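Local coordinates for protein TetR family transcriptional regulator (Mycobacterium smegmatis, PDB 5XS9) that probably acts as a dimeric TetR-type repressor that binds DNA through a helix-turn-helix and controls genes of biotin metabolism, at residues A[9-14]-A[27-32]; A[60-65]-A[109-114]; A[73-78]-A[116-121]. All coordinates share one frame; numbering follows the deposited sequence.

Interaction 1: residues A[9-14]-A[27-32]; sequences VAAATK and RRLARE
In the N-terminal DNA-binding domain of this TetR-family regulator, Leu29 reaches out of helix 26-33 and lays its branched end on Ala11 and Ala12 of helix 5-19. Helix 26-33 corresponds to the first helix of the helix-turn-helix in relatives of known function, and this leucine is what 27-32 sets against 9-14. The backbones are closest at Ala12 and Leu29, whose CA atoms are 6.0 Å apart. CG of Leu29 stands anti to its own backbone nitrogen (chi1 -175°), which carries the two methyl groups across to the neighbouring helix. CD1 does most of the touching. Leu29 CD1 settles over the peptide between the two alanines, 3.4 Å from Ala12 N, and meets both small side chains, Ala11 CB and Ala12 CB, at 3.8 Å each. The second methyl, Leu29 CD2, touches Ala12 alone, with Ala12 CB at 4.1 Å. No hydrogen bond crosses between the segments; the join is made by methyl groups meeting a helix surface kept low by alanine. On helix 26-33 itself, one turn is pinned by charge: Arg28 holds Glu32 OE2 side-on through NE and NH2, the NE bond measuring 2.9 Å, and the oxygen lies in the guanidinium plane. The leucine is buried from several directions. Val8 and Ile15 extend its bed along helix 5-19, Leu50 of helix 47-58 and Leu40, between helices 26-33 and 47-58, also pack on it, while Ala12 in turn rests against Val54 of helix 47-58, completing a three-helix core.

Interaction 2: residues A[60-65]-A[109-114]; sequences RTARTD and TEIVEQ
Ala62 makes the first touch of this contact, where the chain leaving helix 47-58, the connection from the DNA-binding domain, runs past helix 106-122 of the C-terminal domain. Ala62 CB meets CD1 of Ile111 at 4.1 Å, a buried apolar contact. The isoleucine offers its longer branch here because CG1 is anti to the carbonyl carbon (chi1 -72°) and CD1 extends onward from it. Ala85 of helix 71-87 also packs on Ala62, and Ile137 of helix 129-155 meets Ile111. Arg63 comes next and turns to the more exposed side. Its chain bends at chi2 and brings Arg63 NH1 to Glu110 OE1 at 2.8 Å, a salt bridge that is also a hydrogen bond. The oxygen receives it on the syn lone pair and lies near the guanidinium plane, and the two flat groups are almost coplanar, 15° apart. The bond is somewhat bent at the hydrogen, however, and one nitrogen meets one oxygen, so this is a single-point link and not a bidentate one. Thr64 contributes its backbone and not its hydroxyl. The carbonyl O of Thr64 accepts a hydrogen bond from Gln114 NE2 at 3.0 Å, with the donor lying nearly along the C=O axis and the N-H pointing almost straight at the oxygen (164°). Gln114 gets there by an extended chain, one helical turn beyond Glu110. The chemistry is thus graded: an apolar touch inside, a charged pair toward solvent, and between loop and helix a side-chain amide bonded to a main-chain carbonyl, which ties the backbone at Thr64, not its side chain, to helix 106-122.

Interaction 3: residues A[73-78]-A[116-121]; sequences EQIHES and GRAARA
Ala118 is the residue through which segment 116-121 meets segment 73-78, in the all-helical C-terminal domain, where helix 106-122 and helix 71-87 pack side by side and run in opposite directions. Ahead of it, Arg117 is drawn back along its own helix by a salt bridge to Glu113. The CB of Ala118 then points straight at the neighbouring helix and fits between Gln74 and Ile75. With CG1 anti to its carbonyl carbon (chi1 -73°), Ile75 presents this branch flank-on: Ile75 CG1 lies 3.6 Å from Ala118 CB, and CD1 follows at 3.9 Å. Val182 and Leu185 of helix 170-186 also pack on Ile75, which is buried, as is Ala118. Further on, Arg120 turns to Asp126 for its own salt bridge. Ala121 follows, touched by Trp71 at the start of helix 71-87 just as Ala118 is, one turn of helix 106-122 earlier. No hydrogen bond joins the two segments. Gln74 lies alongside Ala118 with its chain extended, its NE2 bonded to the backbone carbonyl of Leu69, and its OE1 rests 3.9 Å from Ala118 CB.

Overall arrangement
From the N terminus, interaction 1 comes first and closes a short loop, its segments 13 residues apart at their nearest ends, between helix 5-19 and helix 26-33, wholly within the DNA-binding domain. It is complete before the others begin. Interactions 2 and 3 then cross: 60-65 and 73-78 pass in turn, and 109-114 and 116-121 return to them in the same order, both on helix 106-122. They therefore fasten the chain that leaves the DNA-binding domain, and helix 71-87 after it, to a single helix of the C-terminal domain. Their centres are 11 Å apart and they touch, Gln114 packing on Ser78 and Thr64 on Glu77. Interaction 1 stands apart, its centre 35 Å from that of interaction 3.

Interaction 1: residues A[9-14]-A[27-32]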
loop_
_atom_site.group_PDB
_atom_site.type_symbol
_atom_site.label_atom_id
_atom_site.label_comp_id
_atom_site.label_asym_id
_atom_site.label_seq_id
_atom_site.Cartn_x
_atom_site.Cartn_y
_atom_site.Cartn_z
ATOM N N VAL A 9 -10.180 -11.090 20.427
ATOM C CA VAL A 9 -10.063 -10.544 19.065
ATOM C C VAL A 9 -10.983 -9.395 18.915
ATOM O O VAL A 9 -10.618 -8.353 18.382
ATOM C CB VAL A 9 -10.316 -11.622 18.018
ATOM C CG1 VAL A 9 -10.344 -10.989 16.623
ATOM C CG2 VAL A 9 -9.204 -12.661 18.096
ATOM N N ALA A 10 -12.195 -9.548 19.449
ATOM C CA ALA A 10 -13.150 -8.486 19.418
ATOM C C ALA A 10 -12.690 -7.233 20.197
ATOM O O ALA A 10 -12.863 -6.073 19.737
ATOM C CB ALA A 10 -14.517 -8.986 19.959
ATOM N N ALA A 11 -12.141 -7.442 21.382
ATOM C CA ALA A 11 -11.615 -6.311 22.150
ATOM C C ALA A 11 -10.488 -5.639 21.349
ATOM O O ALA A 11 -10.378 -4.401 21.298
ATOM C CB ALA A 11 -11.089 -6.776 23.503
ATOM N N ALA A 12 -9.644 -6.466 20.761
ATOM C CA ALA A 12 -8.478 -5.936 19.987
ATOM C C ALA A 12 -8.959 -5.087 18.801
ATOM O O ALA A 12 -8.388 -4.030 18.510
ATOM C CB ALA A 12 -7.637 -7.088 19.502
ATOM N N THR A 13 -10.085 -5.514 18.196
ATOM C CA THR A 13 -10.691 -4.838 17.051
ATOM C C THR A 13 -11.300 -3.504 17.448
ATOM O O THR A 13 -11.190 -2.490 16.737
ATOM C CB THR A 13 -11.712 -5.790 16.328
ATOM O OG1 THR A 13 -10.959 -6.903 15.865
ATOM C CG2 THR A 13 -12.405 -5.139 15.186
ATOM N N LYS A 14 -11.882 -3.472 18.621
ATOM C CA LYS A 14 -12.402 -2.214 19.164
ATOM C C LYS A 14 -11.292 -1.177 19.483
ATOM O O LYS A 14 -11.443 0.002 19.236
ATOM C CB LYS A 14 -13.219 -2.544 20.429
ATOM C CG LYS A 14 -14.004 -1.381 21.006
ATOM C CD LYS A 14 -14.917 -1.883 22.119
ATOM C CE LYS A 14 -15.182 -0.814 23.163
ATOM N NZ LYS A 14 -15.568 0.472 22.527
ATOM N N ARG A 27 0.007 -4.959 25.530
ATOM C CA ARG A 27 -0.182 -4.321 26.864
ATOM C C ARG A 27 -1.484 -3.519 26.898
ATOM O O ARG A 27 -2.209 -3.604 27.865
ATOM C CB ARG A 27 1.005 -3.468 27.307
ATOM C CG ARG A 27 1.143 -2.143 26.583
ATOM C CD ARG A 27 2.469 -1.447 26.863
ATOM N NE ARG A 27 2.801 -0.489 25.794
ATOM C CZ ARG A 27 3.240 -0.815 24.570
ATOM N NH1 ARG A 27 3.396 -2.094 24.183
ATOM N NH2 ARG A 27 3.528 0.146 23.706
ATOM N N ARG A 28 -1.826 -2.814 25.817
ATOM C CA ARG A 28 -3.114 -2.083 25.807
ATOM C C ARG A 28 -4.317 -3.026 25.822
ATOM O O ARG A 28 -5.317 -2.780 26.487
ATOM C CB ARG A 28 -3.199 -1.152 24.573
ATOM C CG ARG A 28 -4.529 -0.420 24.445
ATOM C CD ARG A 28 -4.578 0.701 25.431
ATOM N NE ARG A 28 -5.879 1.357 25.423
ATOM C CZ ARG A 28 -6.160 2.518 24.828
ATOM N NH1 ARG A 28 -5.246 3.219 24.133
ATOM N NH2 ARG A 28 -7.392 2.995 24.937
ATOM N N LEU A 29 -4.206 -4.116 25.073
ATOM C CA LEU A 29 -5.280 -5.084 24.991
ATOM C C LEU A 29 -5.527 -5.661 26.395
ATOM O O LEU A 29 -6.677 -5.808 26.795
ATOM C CB LEU A 29 -4.891 -6.226 24.040
ATOM C CG LEU A 29 -5.956 -7.274 23.748
ATOM C CD1 LEU A 29 -7.326 -6.691 23.303
ATOM C CD2 LEU A 29 -5.340 -8.218 22.742
ATOM N N ALA A 30 -4.448 -6.029 27.101
ATOM C CA ALA A 30 -4.589 -6.572 28.475
ATOM C C ALA A 30 -5.256 -5.563 29.418
ATOM O O ALA A 30 -6.121 -5.928 30.206
ATOM C CB ALA A 30 -3.272 -7.016 29.045
ATOM N N ARG A 31 -4.879 -4.301 29.307
ATOM C CA ARG A 31 -5.536 -3.271 30.100
ATOM C C ARG A 31 -7.049 -3.169 29.789
ATOM O O ARG A 31 -7.833 -3.209 30.709
ATOM C CB ARG A 31 -4.828 -1.945 29.936
ATOM C CG ARG A 31 -5.452 -0.819 30.723
ATOM C CD ARG A 31 -4.461 0.306 30.951
ATOM N NE ARG A 31 -4.026 1.091 29.773
ATOM C CZ ARG A 31 -4.798 1.912 29.049
ATOM N NH1 ARG A 31 -6.116 2.025 29.284
ATOM N NH2 ARG A 31 -4.250 2.616 28.047
ATOM N N GLU A 32 -7.443 -3.149 28.506
ATOM C CA GLU A 32 -8.833 -3.073 28.132
ATOM C C GLU A 32 -9.633 -4.279 28.550
ATOM O O GLU A 32 -10.819 -4.164 28.819
ATOM C CB GLU A 32 -8.999 -2.882 26.631
ATOM C CG GLU A 32 -8.409 -1.578 26.106
ATOM C CD GLU A 32 -9.023 -0.320 26.707
ATOM O OE1 GLU A 32 -10.189 -0.317 27.114
ATOM O OE2 GLU A 32 -8.318 0.686 26.756
#

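Interaction 2: residues A[60-65]-A[109-114]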
loop_
_atom_site.group_PDB
_atom_site.type_symbol
_atom_site.label_atom_id
_atom_site.label_comp_id
_atom_site.label_asym_id
_atom_site.label_seq_id
_atom_site.Cartn_x
_atom_site.Cartn_y
_atom_site.Cartn_z
ATOM N N ARG A 60 -13.513 -11.469 7.775
ATOM C CA ARG A 60 -14.714 -12.316 7.876
ATOM C C ARG A 60 -15.784 -11.985 6.807
ATOM O O ARG A 60 -16.154 -12.847 6.051
ATOM C CB ARG A 60 -15.290 -12.139 9.273
ATOM C CG ARG A 60 -16.542 -12.917 9.647
ATOM C CD ARG A 60 -16.796 -12.761 11.150
ATOM N NE ARG A 60 -16.424 -11.415 11.636
ATOM C CZ ARG A 60 -17.222 -10.341 11.722
ATOM N NH1 ARG A 60 -18.516 -10.394 11.377
ATOM N NH2 ARG A 60 -16.711 -9.188 12.169
ATOM N N THR A 61 -16.221 -10.736 6.691
ATOM C CA THR A 61 -17.222 -10.430 5.686
ATOM C C THR A 61 -16.706 -10.409 4.238
ATOM O O THR A 61 -17.518 -10.499 3.348
ATOM C CB THR A 61 -17.941 -9.087 5.910
ATOM O OG1 THR A 61 -17.027 -7.977 5.679
ATOM C CG2 THR A 61 -18.581 -9.069 7.278
ATOM N N ALA A 62 -15.396 -10.298 4.020
ATOM C CA ALA A 62 -14.845 -10.157 2.692
ATOM C C ALA A 62 -15.019 -11.382 1.779
ATOM O O ALA A 62 -14.999 -11.269 0.581
ATOM C CB ALA A 62 -13.365 -9.798 2.771
ATOM N N ARG A 63 -15.166 -12.556 2.333
ATOM C CA ARG A 63 -15.253 -13.729 1.462
ATOM C C ARG A 63 -16.684 -13.863 0.921
ATOM O O ARG A 63 -17.619 -13.782 1.658
ATOM C CB ARG A 63 -14.730 -14.975 2.137
ATOM C CG ARG A 63 -14.972 -15.079 3.637
ATOM C CD ARG A 63 -13.804 -15.772 4.316
ATOM N NE ARG A 63 -14.258 -16.262 5.599
ATOM C CZ ARG A 63 -13.724 -17.266 6.285
ATOM N NH1 ARG A 63 -12.658 -17.939 5.833
ATOM N NH2 ARG A 63 -14.277 -17.597 7.452
ATOM N N THR A 64 -16.853 -14.003 -0.374
ATOM C CA THR A 64 -18.188 -14.246 -0.925
ATOM C C THR A 64 -18.052 -15.315 -1.956
ATOM O O THR A 64 -16.964 -15.459 -2.565
ATOM C CB THR A 64 -18.827 -12.936 -1.432
ATOM O OG1 THR A 64 -20.190 -13.194 -1.831
ATOM C CG2 THR A 64 -17.952 -12.295 -2.541
ATOM N N ASP A 65 -19.115 -16.103 -2.136
ATOM C CA ASP A 65 -19.077 -17.154 -3.130
ATOM C C ASP A 65 -19.393 -16.541 -4.505
ATOM O O ASP A 65 -20.447 -15.955 -4.729
ATOM C CB ASP A 65 -20.092 -18.246 -2.757
ATOM C CG ASP A 65 -20.084 -19.439 -3.751
ATOM O OD1 ASP A 65 -19.185 -19.578 -4.654
ATOM O OD2 ASP A 65 -21.005 -20.255 -3.596
ATOM N N THR A 109 -4.980 -15.069 2.207
ATOM C CA THR A 109 -4.413 -16.198 1.453
ATOM C C THR A 109 -5.561 -16.908 0.697
ATOM O O THR A 109 -5.452 -17.200 -0.496
ATOM C CB THR A 109 -3.719 -17.172 2.417
ATOM O OG1 THR A 109 -2.645 -16.485 3.034
ATOM C CG2 THR A 109 -3.155 -18.411 1.683
ATOM N N GLU A 110 -6.692 -17.108 1.371
ATOM C CA GLU A 110 -7.857 -17.637 0.698
ATOM C C GLU A 110 -8.326 -16.717 -0.471
ATOM O O GLU A 110 -8.760 -17.208 -1.490
ATOM C CB GLU A 110 -9.062 -17.824 1.624
ATOM C CG GLU A 110 -8.861 -18.870 2.695
ATOM C CD GLU A 110 -10.000 -18.877 3.729
ATOM O OE1 GLU A 110 -11.060 -18.220 3.513
ATOM O OE2 GLU A 110 -9.807 -19.564 4.762
ATOM N N ILE A 111 -8.315 -15.409 -0.277
ATOM C CA ILE A 111 -8.790 -14.524 -1.337
ATOM C C ILE A 111 -7.884 -14.581 -2.558
ATOM O O ILE A 111 -8.360 -14.593 -3.680
ATOM C CB ILE A 111 -9.007 -13.072 -0.793
ATOM C CG1 ILE A 111 -10.278 -13.068 0.114
ATOM C CG2 ILE A 111 -9.176 -12.103 -1.973
ATOM C CD1 ILE A 111 -10.239 -11.949 1.138
ATOM N N VAL A 112 -6.584 -14.626 -2.327
ATOM C CA VAL A 112 -5.633 -14.763 -3.380
ATOM C C VAL A 112 -5.827 -16.058 -4.190
ATOM O O VAL A 112 -5.865 -16.034 -5.412
ATOM C CB VAL A 112 -4.205 -14.772 -2.774
ATOM C CG1 VAL A 112 -3.152 -15.353 -3.715
ATOM C CG2 VAL A 112 -3.824 -13.388 -2.345
ATOM N N GLU A 113 -6.078 -17.173 -3.502
ATOM C CA GLU A 113 -6.370 -18.426 -4.189
ATOM C C GLU A 113 -7.659 -18.270 -4.966
ATOM O O GLU A 113 -7.798 -18.714 -6.118
ATOM C CB GLU A 113 -6.419 -19.600 -3.155
ATOM C CG GLU A 113 -7.138 -20.856 -3.633
ATOM C CD GLU A 113 -6.284 -21.846 -4.458
ATOM O OE1 GLU A 113 -6.830 -22.409 -5.439
ATOM O OE2 GLU A 113 -5.097 -22.108 -4.126
ATOM N N GLN A 114 -8.654 -17.646 -4.375
ATOM C CA GLN A 114 -9.857 -17.465 -5.137
ATOM C C GLN A 114 -9.665 -16.605 -6.398
ATOM O O GLN A 114 -10.174 -16.921 -7.447
ATOM C CB GLN A 114 -10.932 -16.881 -4.223
ATOM C CG GLN A 114 -12.289 -16.853 -4.802
ATOM C CD GLN A 114 -13.372 -16.665 -3.730
ATOM O OE1 GLN A 114 -13.367 -17.316 -2.685
ATOM N NE2 GLN A 114 -14.332 -15.826 -4.024
#

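Interaction 3: residues A[73-78]-A[116-121]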
loop_
_atom_site.group_PDB
_atom_site.type_symbol
_atom_site.label_atom_id
_atom_site.label_comp_id
_atom_site.label_asym_id
_atom_site.label_seq_id
_atom_site.Cartn_x
_atom_site.Cartn_y
_atom_site.Cartn_z
ATOM N N GLU A 73 -16.445 -10.875 -13.365
ATOM C CA GLU A 73 -17.313 -10.472 -12.293
ATOM C C GLU A 73 -16.865 -11.100 -10.998
ATOM O O GLU A 73 -16.965 -10.510 -9.937
ATOM C CB GLU A 73 -18.800 -10.824 -12.631
ATOM C CG GLU A 73 -19.515 -9.784 -13.491
ATOM C CD GLU A 73 -18.973 -9.557 -14.918
ATOM O OE1 GLU A 73 -18.573 -8.376 -15.250
ATOM O OE2 GLU A 73 -18.947 -10.541 -15.715
ATOM N N GLN A 74 -16.284 -12.274 -11.030
ATOM C CA GLN A 74 -15.659 -12.748 -9.826
ATOM C C GLN A 74 -14.557 -11.820 -9.248
ATOM O O GLN A 74 -14.420 -11.671 -7.998
ATOM C CB GLN A 74 -14.968 -14.108 -10.050
ATOM C CG GLN A 74 -15.938 -15.264 -10.416
ATOM C CD GLN A 74 -15.220 -16.527 -10.824
ATOM O OE1 GLN A 74 -14.161 -16.870 -10.316
ATOM N NE2 GLN A 74 -15.825 -17.241 -11.778
ATOM N N ILE A 75 -13.713 -11.306 -10.138
ATOM C CA ILE A 75 -12.653 -10.412 -9.684
ATOM C C ILE A 75 -13.297 -9.146 -9.124
ATOM O O ILE A 75 -12.957 -8.702 -8.033
ATOM C CB ILE A 75 -11.728 -10.067 -10.817
ATOM C CG1 ILE A 75 -10.873 -11.331 -11.104
ATOM C CG2 ILE A 75 -10.859 -8.872 -10.400
ATOM C CD1 ILE A 75 -10.163 -11.223 -12.349
ATOM N N HIS A 76 -14.233 -8.596 -9.864
ATOM C CA HIS A 76 -14.917 -7.390 -9.370
ATOM C C HIS A 76 -15.533 -7.634 -7.994
ATOM O O HIS A 76 -15.351 -6.838 -7.080
ATOM C CB HIS A 76 -15.930 -6.812 -10.408
ATOM C CG HIS A 76 -15.266 -6.111 -11.562
ATOM N ND1 HIS A 76 -14.707 -4.841 -11.440
ATOM C CD2 HIS A 76 -15.112 -6.464 -12.865
ATOM C CE1 HIS A 76 -14.199 -4.477 -12.606
ATOM N NE2 HIS A 76 -14.427 -5.442 -13.484
ATOM N N GLU A 77 -16.250 -8.745 -7.839
ATOM C CA GLU A 77 -17.033 -9.002 -6.631
ATOM C C GLU A 77 -16.126 -9.219 -5.471
ATOM O O GLU A 77 -16.269 -8.592 -4.394
ATOM C CB GLU A 77 -18.032 -10.193 -6.857
ATOM C CG GLU A 77 -19.091 -10.353 -5.807
ATOM C CD GLU A 77 -20.251 -9.323 -5.905
ATOM O OE1 GLU A 77 -20.359 -8.548 -6.875
ATOM O OE2 GLU A 77 -21.092 -9.313 -4.987
ATOM N N SER A 78 -15.061 -10.021 -5.656
ATOM C CA SER A 78 -14.101 -10.224 -4.597
ATOM C C SER A 78 -13.355 -8.991 -4.127
ATOM O O SER A 78 -13.100 -8.801 -2.934
ATOM C CB SER A 78 -13.085 -11.332 -4.939
ATOM O OG SER A 78 -13.811 -12.573 -4.928
ATOM N N GLY A 116 -6.871 -16.374 -8.107
ATOM C CA GLY A 116 -6.152 -17.248 -9.008
ATOM C C GLY A 116 -7.044 -18.102 -9.853
ATOM O O GLY A 116 -6.777 -18.265 -11.012
ATOM N N ARG A 117 -8.172 -18.573 -9.325
ATOM C CA ARG A 117 -9.145 -19.267 -10.185
ATOM C C ARG A 117 -9.776 -18.435 -11.319
ATOM O O ARG A 117 -10.028 -18.920 -12.430
ATOM C CB ARG A 117 -10.213 -19.914 -9.321
ATOM C CG ARG A 117 -9.590 -21.024 -8.426
ATOM C CD ARG A 117 -10.656 -21.862 -7.687
ATOM N NE ARG A 117 -10.948 -21.288 -6.363
ATOM C CZ ARG A 117 -10.374 -21.651 -5.209
ATOM N NH1 ARG A 117 -9.478 -22.647 -5.171
ATOM N NH2 ARG A 117 -10.697 -21.010 -4.069
ATOM N N ALA A 118 -9.977 -17.138 -11.069
ATOM C CA ALA A 118 -10.498 -16.273 -12.092
ATOM C C ALA A 118 -9.376 -16.039 -13.097
ATOM O O ALA A 118 -9.597 -16.015 -14.302
ATOM C CB ALA A 118 -10.953 -14.927 -11.449
ATOM N N ALA A 119 -8.162 -15.852 -12.623
ATOM C CA ALA A 119 -7.018 -15.612 -13.568
ATOM C C ALA A 119 -6.857 -16.792 -14.531
ATOM O O ALA A 119 -6.612 -16.633 -15.716
ATOM C CB ALA A 119 -5.734 -15.362 -12.819
ATOM N N ARG A 120 -7.073 -17.979 -14.019
ATOM C CA ARG A 120 -6.917 -19.204 -14.820
ATOM C C ARG A 120 -8.015 -19.297 -15.898
ATOM O O ARG A 120 -7.731 -19.586 -17.069
ATOM C CB ARG A 120 -6.841 -20.391 -13.823
ATOM C CG ARG A 120 -6.533 -21.724 -14.421
ATOM C CD ARG A 120 -6.766 -22.868 -13.420
ATOM N NE ARG A 120 -5.566 -23.018 -12.628
ATOM C CZ ARG A 120 -5.377 -22.611 -11.364
ATOM N NH1 ARG A 120 -6.340 -22.037 -10.640
ATOM N NH2 ARG A 120 -4.169 -22.779 -10.821
ATOM N N ALA A 121 -9.254 -18.879 -15.573
ATOM C CA ALA A 121 -10.294 -18.801 -16.580
ATOM C C ALA A 121 -9.986 -17.787 -17.657
ATOM O O ALA A 121 -10.395 -17.901 -18.817
ATOM C CB ALA A 121 -11.671 -18.514 -15.928
#